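Local coordinates for protein endoglucanase (Uncultured bacterium, PDB 3X17) that hydrolyses internal beta-1,4-glucosidic bonds of cellulose, as a family 9 endoglucanase with an N-terminal Ig-like domain, at residues Lys196-Leu200 with Phe385-Leu390; Val403-Leu407 with Phe448-Glu453; Ala370-Val374 with Ala441-Leu445; Glu459-Leu463 with Ala554-Ser558. One frame throughout, in Å; residues are numbered along the deposited sequence.

Interaction 1: Lys196-Leu200 with Phe385-Leu390; sequences KAYEL and FDYVTL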
# COMPACT_ATOMS: atom_id res chain seq x y z
N LYS A 196 4.36 -0.84 -11.07
CA LYS A 196 3.51 -1.91 -11.59
C LYS A 196 2.10 -1.41 -11.82
O LYS A 196 1.43 -1.85 -12.75
CB LYS A 196 3.49 -3.07 -10.58
CG LYS A 196 3.12 -4.40 -11.16
CD LYS A 196 4.05 -4.79 -12.31
CE LYS A 196 3.30 -5.76 -13.23
NZ LYS A 196 4.05 -5.92 -14.52
N ALA A 197 1.61 -0.58 -10.90
CA ALA A 197 0.34 0.11 -11.10
C ALA A 197 0.35 0.83 -12.46
O ALA A 197 -0.64 0.80 -13.19
CB ALA A 197 0.08 1.11 -9.99
N TYR A 198 1.41 1.59 -12.71
CA TYR A 198 1.47 2.34 -13.93
C TYR A 198 1.56 1.42 -15.14
O TYR A 198 0.84 1.60 -16.11
CB TYR A 198 2.62 3.34 -13.97
CG TYR A 198 2.77 3.95 -15.36
CD1 TYR A 198 1.94 5.00 -15.78
CD2 TYR A 198 3.60 3.35 -16.31
CE1 TYR A 198 2.04 5.52 -17.06
CE2 TYR A 198 3.66 3.83 -17.62
CZ TYR A 198 2.87 4.90 -17.98
OH TYR A 198 2.95 5.37 -19.25
N GLU A 199 2.40 0.41 -15.05
CA GLU A 199 2.61 -0.54 -16.14
C GLU A 199 1.31 -1.24 -16.56
O GLU A 199 1.06 -1.43 -17.74
CB GLU A 199 3.64 -1.59 -15.73
CG GLU A 199 4.12 -2.47 -16.88
CD GLU A 199 5.38 -3.22 -16.52
OE1 GLU A 199 5.44 -3.79 -15.40
OE2 GLU A 199 6.30 -3.28 -17.37
N LEU A 200 0.54 -1.70 -15.59
CA LEU A 200 -0.71 -2.40 -15.86
C LEU A 200 -1.85 -1.44 -16.19
O LEU A 200 -2.69 -1.77 -17.01
CB LEU A 200 -1.09 -3.33 -14.69
CG LEU A 200 -0.26 -4.61 -14.65
CD1 LEU A 200 -0.55 -5.42 -13.36
CD2 LEU A 200 -0.49 -5.45 -15.95
N PHE A 385 5.10 -12.61 -11.15
CA PHE A 385 4.19 -12.02 -12.13
C PHE A 385 4.95 -11.51 -13.34
O PHE A 385 4.47 -11.64 -14.46
CB PHE A 385 3.37 -10.89 -11.49
CG PHE A 385 2.21 -10.41 -12.35
CD1 PHE A 385 1.04 -11.19 -12.47
CD2 PHE A 385 2.30 -9.22 -13.06
CE1 PHE A 385 0.01 -10.78 -13.31
CE2 PHE A 385 1.25 -8.79 -13.85
CZ PHE A 385 0.09 -9.57 -13.97
N ASP A 386 6.10 -10.89 -13.11
CA ASP A 386 6.83 -10.22 -14.19
C ASP A 386 7.53 -11.24 -15.08
O ASP A 386 7.56 -11.11 -16.30
CB ASP A 386 7.85 -9.22 -13.64
CG ASP A 386 7.22 -7.89 -13.29
OD1 ASP A 386 6.00 -7.73 -13.56
OD2 ASP A 386 7.91 -7.04 -12.68
N TYR A 387 8.06 -12.29 -14.46
CA TYR A 387 8.53 -13.44 -15.21
C TYR A 387 7.47 -14.05 -16.17
O TYR A 387 7.70 -14.15 -17.38
CB TYR A 387 9.04 -14.52 -14.26
CG TYR A 387 9.73 -15.67 -14.98
CD1 TYR A 387 9.02 -16.54 -15.81
CD2 TYR A 387 11.09 -15.92 -14.77
CE1 TYR A 387 9.64 -17.62 -16.44
CE2 TYR A 387 11.72 -17.00 -15.38
CZ TYR A 387 11.00 -17.83 -16.24
OH TYR A 387 11.65 -18.89 -16.86
N VAL A 388 6.32 -14.46 -15.61
CA VAL A 388 5.19 -14.96 -16.37
C VAL A 388 4.72 -13.98 -17.47
O VAL A 388 4.61 -14.38 -18.63
CB VAL A 388 4.00 -15.42 -15.44
CG1 VAL A 388 2.76 -15.73 -16.26
CG2 VAL A 388 4.39 -16.67 -14.60
N THR A 389 4.53 -12.70 -17.14
CA THR A 389 3.91 -11.78 -18.10
C THR A 389 4.87 -11.03 -19.01
O THR A 389 4.44 -10.43 -19.99
CB THR A 389 2.99 -10.77 -17.45
OG1 THR A 389 3.74 -9.95 -16.54
CG2 THR A 389 1.86 -11.52 -16.71
N LEU A 390 6.13 -10.94 -18.62
CA LEU A 390 7.06 -10.03 -19.31
C LEU A 390 8.34 -10.74 -19.77
O LEU A 390 9.00 -10.26 -20.68
CB LEU A 390 7.42 -8.83 -18.44
CG LEU A 390 6.66 -7.51 -18.57
CD1 LEU A 390 5.33 -7.63 -19.27
CD2 LEU A 390 6.54 -6.80 -17.21
O HOH W 1 2.94 -7.26 -16.55

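Interaction 2: Val403-Leu407 with Phe448-Glu453; sequences VQRIL and FAHHLE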
# COMPACT_ATOMS: atom_id res chain seq x y z
N VAL A 403 2.97 -19.79 -12.75
CA VAL A 403 1.56 -19.53 -13.04
C VAL A 403 0.70 -20.20 -11.98
O VAL A 403 -0.18 -19.56 -11.39
CB VAL A 403 1.15 -20.00 -14.49
CG1 VAL A 403 -0.36 -20.07 -14.61
CG2 VAL A 403 1.67 -19.03 -15.55
N GLN A 404 0.92 -21.49 -11.78
CA GLN A 404 0.19 -22.27 -10.78
C GLN A 404 0.23 -21.63 -9.37
O GLN A 404 -0.79 -21.60 -8.67
CB GLN A 404 0.76 -23.70 -10.74
CG GLN A 404 0.41 -24.48 -9.48
CD GLN A 404 1.62 -24.82 -8.60
OE1 GLN A 404 1.45 -25.32 -7.48
NE2 GLN A 404 2.83 -24.56 -9.11
N ARG A 405 1.40 -21.16 -8.94
CA ARG A 405 1.49 -20.44 -7.67
C ARG A 405 0.69 -19.14 -7.65
O ARG A 405 -0.01 -18.85 -6.67
CB ARG A 405 2.94 -20.23 -7.26
CG ARG A 405 3.73 -21.53 -7.25
CD ARG A 405 4.60 -21.67 -6.04
NE ARG A 405 4.50 -23.00 -5.46
CZ ARG A 405 5.21 -24.07 -5.85
NH1 ARG A 405 6.07 -24.00 -6.87
NH2 ARG A 405 5.04 -25.23 -5.20
N ILE A 406 0.67 -18.43 -8.77
CA ILE A 406 -0.11 -17.20 -8.84
C ILE A 406 -1.61 -17.48 -8.67
O ILE A 406 -2.30 -16.78 -7.92
CB ILE A 406 0.16 -16.44 -10.16
CG1 ILE A 406 1.59 -15.89 -10.15
CG2 ILE A 406 -0.85 -15.30 -10.34
CD1 ILE A 406 2.04 -15.26 -11.47
N LEU A 407 -2.09 -18.55 -9.32
CA LEU A 407 -3.52 -18.87 -9.26
C LEU A 407 -3.93 -19.46 -7.91
O LEU A 407 -5.01 -19.17 -7.38
CB LEU A 407 -3.94 -19.78 -10.41
CG LEU A 407 -3.64 -19.25 -11.83
CD1 LEU A 407 -3.87 -20.37 -12.85
CD2 LEU A 407 -4.50 -18.02 -12.19
N PHE A 448 -3.74 -10.07 -9.80
CA PHE A 448 -2.71 -10.72 -10.63
C PHE A 448 -3.33 -11.95 -11.33
O PHE A 448 -3.10 -12.17 -12.52
CB PHE A 448 -1.52 -11.18 -9.79
CG PHE A 448 -0.55 -10.08 -9.41
CD1 PHE A 448 -0.58 -8.83 -10.03
CD2 PHE A 448 0.41 -10.30 -8.44
CE1 PHE A 448 0.32 -7.82 -9.68
CE2 PHE A 448 1.36 -9.31 -8.10
CZ PHE A 448 1.30 -8.07 -8.72
N ALA A 449 -4.04 -12.76 -10.56
CA ALA A 449 -4.68 -13.98 -11.05
C ALA A 449 -5.76 -13.63 -12.08
O ALA A 449 -5.76 -14.16 -13.19
CB ALA A 449 -5.29 -14.79 -9.86
N HIS A 450 -6.58 -12.64 -11.76
CA HIS A 450 -7.53 -12.08 -12.71
C HIS A 450 -6.88 -11.69 -14.03
O HIS A 450 -7.50 -11.80 -15.09
CB HIS A 450 -8.22 -10.86 -12.10
CG HIS A 450 -9.22 -10.21 -13.02
ND1 HIS A 450 -10.38 -10.84 -13.43
CD2 HIS A 450 -9.21 -9.01 -13.64
CE1 HIS A 450 -11.07 -10.02 -14.19
NE2 HIS A 450 -10.36 -8.92 -14.38
N HIS A 451 -5.65 -11.20 -13.97
CA HIS A 451 -4.98 -10.75 -15.16
C HIS A 451 -4.55 -11.94 -16.05
O HIS A 451 -4.54 -11.84 -17.28
CB HIS A 451 -3.78 -9.87 -14.81
CG HIS A 451 -3.13 -9.24 -16.00
ND1 HIS A 451 -2.19 -9.89 -16.76
CD2 HIS A 451 -3.36 -8.06 -16.62
CE1 HIS A 451 -1.84 -9.13 -17.78
NE2 HIS A 451 -2.55 -8.02 -17.73
N LEU A 452 -4.21 -13.06 -15.41
CA LEU A 452 -3.80 -14.27 -16.15
C LEU A 452 -5.01 -15.02 -16.72
O LEU A 452 -4.93 -15.66 -17.77
CB LEU A 452 -3.03 -15.22 -15.24
CG LEU A 452 -1.66 -14.79 -14.70
CD1 LEU A 452 -1.09 -15.99 -14.04
CD2 LEU A 452 -0.73 -14.31 -15.82
N GLU A 453 -6.14 -14.87 -16.04
CA GLU A 453 -7.30 -15.73 -16.16
C GLU A 453 -8.49 -14.91 -15.64
O GLU A 453 -8.74 -14.88 -14.42
CB GLU A 453 -7.09 -16.96 -15.27
CG GLU A 453 -7.80 -18.22 -15.69
CD GLU A 453 -7.47 -19.40 -14.75
OE1 GLU A 453 -8.05 -19.47 -13.62
OE2 GLU A 453 -6.59 -20.21 -15.11

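Interaction 3: Ala370-Val374 with Ala441-Leu445; sequences AYAPV and AKGML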
# COMPACT_ATOMS: atom_id res chain seq x y z
N ALA A 370 8.60 -18.46 -1.28
CA ALA A 370 7.16 -18.59 -1.01
C ALA A 370 6.38 -17.49 -1.75
O ALA A 370 6.89 -16.37 -1.94
CB ALA A 370 6.86 -18.54 0.51
N TYR A 371 5.18 -17.85 -2.23
CA TYR A 371 4.29 -16.92 -2.89
C TYR A 371 3.40 -16.25 -1.84
O TYR A 371 2.63 -16.90 -1.14
CB TYR A 371 3.41 -17.62 -3.95
CG TYR A 371 2.67 -16.63 -4.84
CD1 TYR A 371 3.32 -15.98 -5.87
CD2 TYR A 371 1.34 -16.30 -4.60
CE1 TYR A 371 2.66 -15.07 -6.68
CE2 TYR A 371 0.69 -15.37 -5.36
CZ TYR A 371 1.34 -14.80 -6.44
OH TYR A 371 0.67 -13.88 -7.22
N ALA A 372 3.53 -14.94 -1.71
CA ALA A 372 2.83 -14.27 -0.61
C ALA A 372 2.51 -12.85 -1.05
O ALA A 372 3.06 -12.39 -2.05
CB ALA A 372 3.69 -14.29 0.65
N PRO A 373 1.55 -12.20 -0.37
CA PRO A 373 1.18 -10.84 -0.78
C PRO A 373 2.46 -9.99 -0.69
O PRO A 373 3.32 -10.28 0.13
CB PRO A 373 0.18 -10.40 0.30
CG PRO A 373 -0.36 -11.70 0.89
CD PRO A 373 0.67 -12.76 0.68
N VAL A 374 2.64 -9.07 -1.63
CA VAL A 374 3.85 -8.25 -1.68
C VAL A 374 4.03 -7.48 -0.38
O VAL A 374 3.06 -6.86 0.12
CB VAL A 374 3.77 -7.27 -2.86
CG1 VAL A 374 4.84 -6.18 -2.74
CG2 VAL A 374 3.88 -8.06 -4.17
N ALA A 441 -2.91 -5.62 -0.42
CA ALA A 441 -1.89 -6.44 -1.08
C ALA A 441 -2.48 -7.79 -1.51
O ALA A 441 -2.07 -8.35 -2.51
CB ALA A 441 -0.69 -6.67 -0.15
N LYS A 442 -3.39 -8.34 -0.69
CA LYS A 442 -4.14 -9.53 -1.08
C LYS A 442 -5.13 -9.26 -2.21
O LYS A 442 -5.36 -10.12 -3.06
CB LYS A 442 -4.87 -10.16 0.11
CG LYS A 442 -3.96 -10.86 1.09
CD LYS A 442 -4.75 -11.31 2.37
CE LYS A 442 -3.91 -12.31 3.19
NZ LYS A 442 -4.66 -12.84 4.40
N GLY A 443 -5.70 -8.05 -2.22
CA GLY A 443 -6.42 -7.55 -3.37
C GLY A 443 -5.58 -7.60 -4.63
O GLY A 443 -6.04 -8.03 -5.69
N MET A 444 -4.33 -7.18 -4.49
CA MET A 444 -3.36 -7.24 -5.58
C MET A 444 -3.12 -8.68 -6.08
O MET A 444 -3.07 -8.88 -7.26
CB MET A 444 -2.03 -6.58 -5.17
CG MET A 444 -1.02 -6.44 -6.33
SD MET A 444 0.64 -6.04 -5.72
CE MET A 444 0.37 -4.42 -5.00
N LEU A 445 -3.02 -9.67 -5.20
CA LEU A 445 -2.87 -11.05 -5.68
C LEU A 445 -4.10 -11.55 -6.44
O LEU A 445 -3.95 -12.25 -7.45
CB LEU A 445 -2.47 -12.04 -4.58
CG LEU A 445 -1.26 -11.69 -3.70
CD1 LEU A 445 -1.13 -12.73 -2.60
CD2 LEU A 445 0.03 -11.55 -4.51
O HOH W 2 -2.15 -14.07 -7.04
O HOH W 3 0.45 -8.31 -3.38

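Interaction 4: Glu459-Leu463 with Ala554-Ser558; sequences ERAAL and AHFAS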
# COMPACT_ATOMS: atom_id res chain seq x y z
N GLU A 459 -12.19 -9.92 -9.17
CA GLU A 459 -12.26 -8.48 -9.29
C GLU A 459 -13.23 -7.88 -8.27
O GLU A 459 -12.96 -6.83 -7.65
CB GLU A 459 -12.68 -8.10 -10.71
CG GLU A 459 -12.32 -6.69 -11.11
CD GLU A 459 -12.59 -6.42 -12.59
OE1 GLU A 459 -11.82 -6.91 -13.43
OE2 GLU A 459 -13.61 -5.79 -12.91
N ARG A 460 -14.32 -8.60 -8.02
CA ARG A 460 -15.22 -8.19 -6.95
C ARG A 460 -14.51 -8.24 -5.59
O ARG A 460 -14.64 -7.31 -4.79
CB ARG A 460 -16.51 -9.02 -6.92
CG ARG A 460 -17.48 -8.57 -5.79
CD ARG A 460 -18.76 -9.42 -5.74
NE ARG A 460 -18.53 -10.73 -5.12
CZ ARG A 460 -18.59 -11.90 -5.76
NH1 ARG A 460 -18.88 -11.94 -7.06
NH2 ARG A 460 -18.34 -13.04 -5.10
N ALA A 461 -13.79 -9.33 -5.34
CA ALA A 461 -13.11 -9.49 -4.07
C ALA A 461 -12.04 -8.41 -3.88
O ALA A 461 -11.83 -7.97 -2.76
CB ALA A 461 -12.49 -10.89 -3.93
N ALA A 462 -11.35 -8.03 -4.95
CA ALA A 462 -10.39 -6.94 -4.89
C ALA A 462 -11.10 -5.62 -4.59
O ALA A 462 -10.66 -4.84 -3.73
CB ALA A 462 -9.61 -6.84 -6.20
N LEU A 463 -12.20 -5.35 -5.29
CA LEU A 463 -12.95 -4.12 -5.03
C LEU A 463 -13.34 -4.04 -3.56
O LEU A 463 -13.33 -2.96 -2.95
CB LEU A 463 -14.23 -4.04 -5.88
CG LEU A 463 -15.14 -2.84 -5.64
CD1 LEU A 463 -14.35 -1.52 -5.87
CD2 LEU A 463 -16.31 -2.91 -6.63
N ALA A 554 -6.01 2.08 -8.93
CA ALA A 554 -5.75 2.30 -10.36
C ALA A 554 -6.50 1.28 -11.23
O ALA A 554 -7.02 1.63 -12.29
CB ALA A 554 -4.26 2.28 -10.65
N HIS A 555 -6.59 0.03 -10.77
CA HIS A 555 -7.42 -0.96 -11.45
C HIS A 555 -8.86 -0.47 -11.65
O HIS A 555 -9.42 -0.57 -12.74
CB HIS A 555 -7.42 -2.30 -10.71
CG HIS A 555 -8.23 -3.35 -11.40
ND1 HIS A 555 -7.69 -4.26 -12.29
CD2 HIS A 555 -9.57 -3.60 -11.37
CE1 HIS A 555 -8.65 -5.03 -12.77
NE2 HIS A 555 -9.80 -4.65 -12.23
N PHE A 556 -9.46 0.09 -10.61
CA PHE A 556 -10.85 0.48 -10.72
C PHE A 556 -11.07 1.89 -11.28
O PHE A 556 -12.18 2.24 -11.65
CB PHE A 556 -11.55 0.26 -9.39
CG PHE A 556 -11.73 -1.20 -9.05
CD1 PHE A 556 -12.68 -1.96 -9.71
CD2 PHE A 556 -10.84 -1.85 -8.21
CE1 PHE A 556 -12.84 -3.30 -9.42
CE2 PHE A 556 -11.00 -3.18 -7.91
CZ PHE A 556 -12.03 -3.91 -8.51
N ALA A 557 -9.99 2.65 -11.45
CA ALA A 557 -10.08 3.97 -12.06
C ALA A 557 -10.01 3.85 -13.57
O ALA A 557 -10.31 4.80 -14.28
CB ALA A 557 -8.94 4.86 -11.58
N SER A 558 -9.55 2.73 -14.06
CA SER A 558 -9.37 2.64 -15.48
C SER A 558 -10.34 1.70 -16.18
O SER A 558 -10.66 1.88 -17.33
CB SER A 558 -7.93 2.27 -15.79
OG SER A 558 -7.58 1.11 -15.14

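Interaction 1: Lys196-Leu200 with Phe385-Leu390
The charged contact is between Lys196 and Asp386. Lys196 NZ forms a salt bridge with Asp386 OD1 at 2.8 Å, arriving on the syn side and 23° out of the carboxylate plane. The same ammonium group turns back to its own helix and bonds Glu199 OE1 at 2.7 Å, this time from well above the carboxylate plane. One lysine therefore sits between two acids. Its charge probably offsets their mutual repulsion, since Glu199 OE1 and Asp386 OD1 are 4.4 Å apart. Arg287 adds a second positive partner for Glu199 OE1.

A water extends the polar part. It accepts from Lys196 NZ at 2.7 Å and donates to Thr389 OG1. That hydroxyl in turn donates to Phe385 O. Lys196 NZ thus has three polar partners here, which fix the end of a buried chain.

The apolar part lies around the Phe385 ring. Lys196 bends at chi2 (56°), and its CE comes to the ring edge, 3.6 Å from Phe385 CD2. Leu200 CD1 approaches Phe385 CE2 at 3.9 Å. On the other flank, Leu390 CD2 packs against the Glu199 carboxylate, 3.5 Å from Glu199 OE2.

The axes of the two short segments are 13.6 Å apart and nearly parallel at 20°, so long side chains span the gap. The arrangement is a partly buried salt-bridge network between helices 184-200 and 381-390 of the (alpha/alpha)6 barrel.

Interaction 2: Val403-Leu407 with Phe448-Glu453
Ile406 and Leu452 meet in the tightly packed part of this contact. Ile406 CG2 lies 3.8 Å from Leu452 CD1, and the two side chains cross at about a right angle. The same methyl of Ile406 also faces Phe448 CB at 4.2 Å. Ile406 has CG2 anti to its backbone nitrogen and CG1 anti to the carbonyl carbon (chi1 -69°). Both branches can then flank Leu452 CD1. Close by, the helices approach most nearly at Leu407 and Ala449, whose CA atoms are 5.3 Å apart. The small Ala449 side chain permits this, with its CB 4.1 Å from Leu407 CD2. At the flank, beside Val388 of helix 381-390, Val403 CG1 makes a lighter contact with Leu452 CD1 at 4.2 Å.

The helices belong to the (alpha/alpha)6 barrel of the glycoside hydrolase family 9 domain. Helix 396-418 runs across the C-terminal end of helix 435-452 at -125°, with the axes of the short segments 9.5 Å apart.

The solvent side is formed by Glu453, exposed and just past the helix end. It extends its chain across Leu407 at about a right angle. Its carboxylate rests on the leucine methyls, with Glu453 OE2 3.5 Å from Leu407 CD1, but no hydrogen bond holds it to the 403-407 segment.

Interaction 3: Ala370-Val374 with Ala441-Leu445
Leu445 packs against Pro373 and Tyr371, joining helix 435-452 of the (alpha/alpha)6 barrel to the loop between helices 354-366 and 381-390. From Leu445 CB the chain turns so that CG is anti to the carbonyl carbon (chi1 -51°). Leu445 CG then lies 3.9 Å from Pro373 CA. The two methyls go mainly to different partners. Leu445 CD1 presses on the proline, 3.5 Å from Pro373 CA and 3.7 Å from Pro373 CG. Leu445 CD2 turns to the tyrosine and lies 3.6 Å from Tyr371 OH. The leucine and proline side chains cross at about a right angle, while leucine and tyrosine slide past each other in opposite directions.

The rest of the proline ring is gripped from the helix. Pro373 CB touches Ala441 CB, and Pro373 CG lies beside Lys442 CG, the two side chains pointing the same way. The lysine amine is bonded elsewhere, to Pro425 O. Further along, Val374 CG2 meets Met444 SD.

No direct hydrogen bond links the segments, but two waters do. One accepts from Tyr371 OH at 2.8 Å and donates to Leu445 O. The other accepts from Val374 N at 2.9 Å and donates to Ala441 O at 2.7 Å.

Interaction 4: Glu459-Leu463 with Ala554-Ser558
The first torsions of Phe556 and Glu459 bring the key groups together. Phe556 has CG anti to its carbonyl carbon (chi1 -70°), which carries the ring to the 459-463 helix. Glu459 leaves the backbone with CG opposite the nitrogen and stays extended beyond it, so its carboxylate reaches His555. Leu463 places its CD1 over the phenyl ring.

The ring of Phe556 is held from several sides. Leu463 CD1 stands 4.0 Å from the Phe556 ring centroid, almost on the ring normal, a CH-pi contact over one face. The opposite face is covered by His555 CD2, 3.6 Å above the centre of the Phe556 ring. At the edge, near the ring plane, Phe556 CZ comes within 3.2 Å of Glu459 O. That carbonyl also accepts the helical bond from Leu463 N. Phe556 CZ also packs on Leu463 CB at 3.4 Å. Ala462 adds a lighter touch, with its CB 4.3 Å from Phe556 CE2.

The polar link is weak. His555 NE2 donates to Glu459 OE1 at 3.3 Å, with an N-H...O angle of 145°. The carboxylate oxygen lies near the imidazole plane, at the ring edge, but the two planes are 64° apart. On its other nitrogen, ND1, His555 is hydrogen-bonded to Tyr201 OH, a bond that probably steadies the ring.

Helix 115-130 also reaches this core through Tyr116, which touches both Leu463 and Phe556. The contact is buried helix-helix packing, the Phe556 ring of the C-terminal helix 543-558 packed against helix 456-469 in the (alpha/alpha)6 barrel.

Overall arrangement
The four contacts lie about 11 to 16 Å apart, centre to centre, in the helical catalytic domain. Helix 435-452 ties them together. Interactions 2 and 3 both use it, interaction 1 touches it through Phe385 and Leu200, and interaction 4 follows on the next helix, 456-469. Along the chain, interactions 1 and 2 come in series, while interaction 3 alternates with both. Interaction 4 opens after all the others close and brings in the C-terminal helix. Tyr371 of interaction 3 packs on Ile406 and Phe448 of interaction 2. Together they join helices far apart in sequence within the helical domain, with helix 435-452 as their common neighbour.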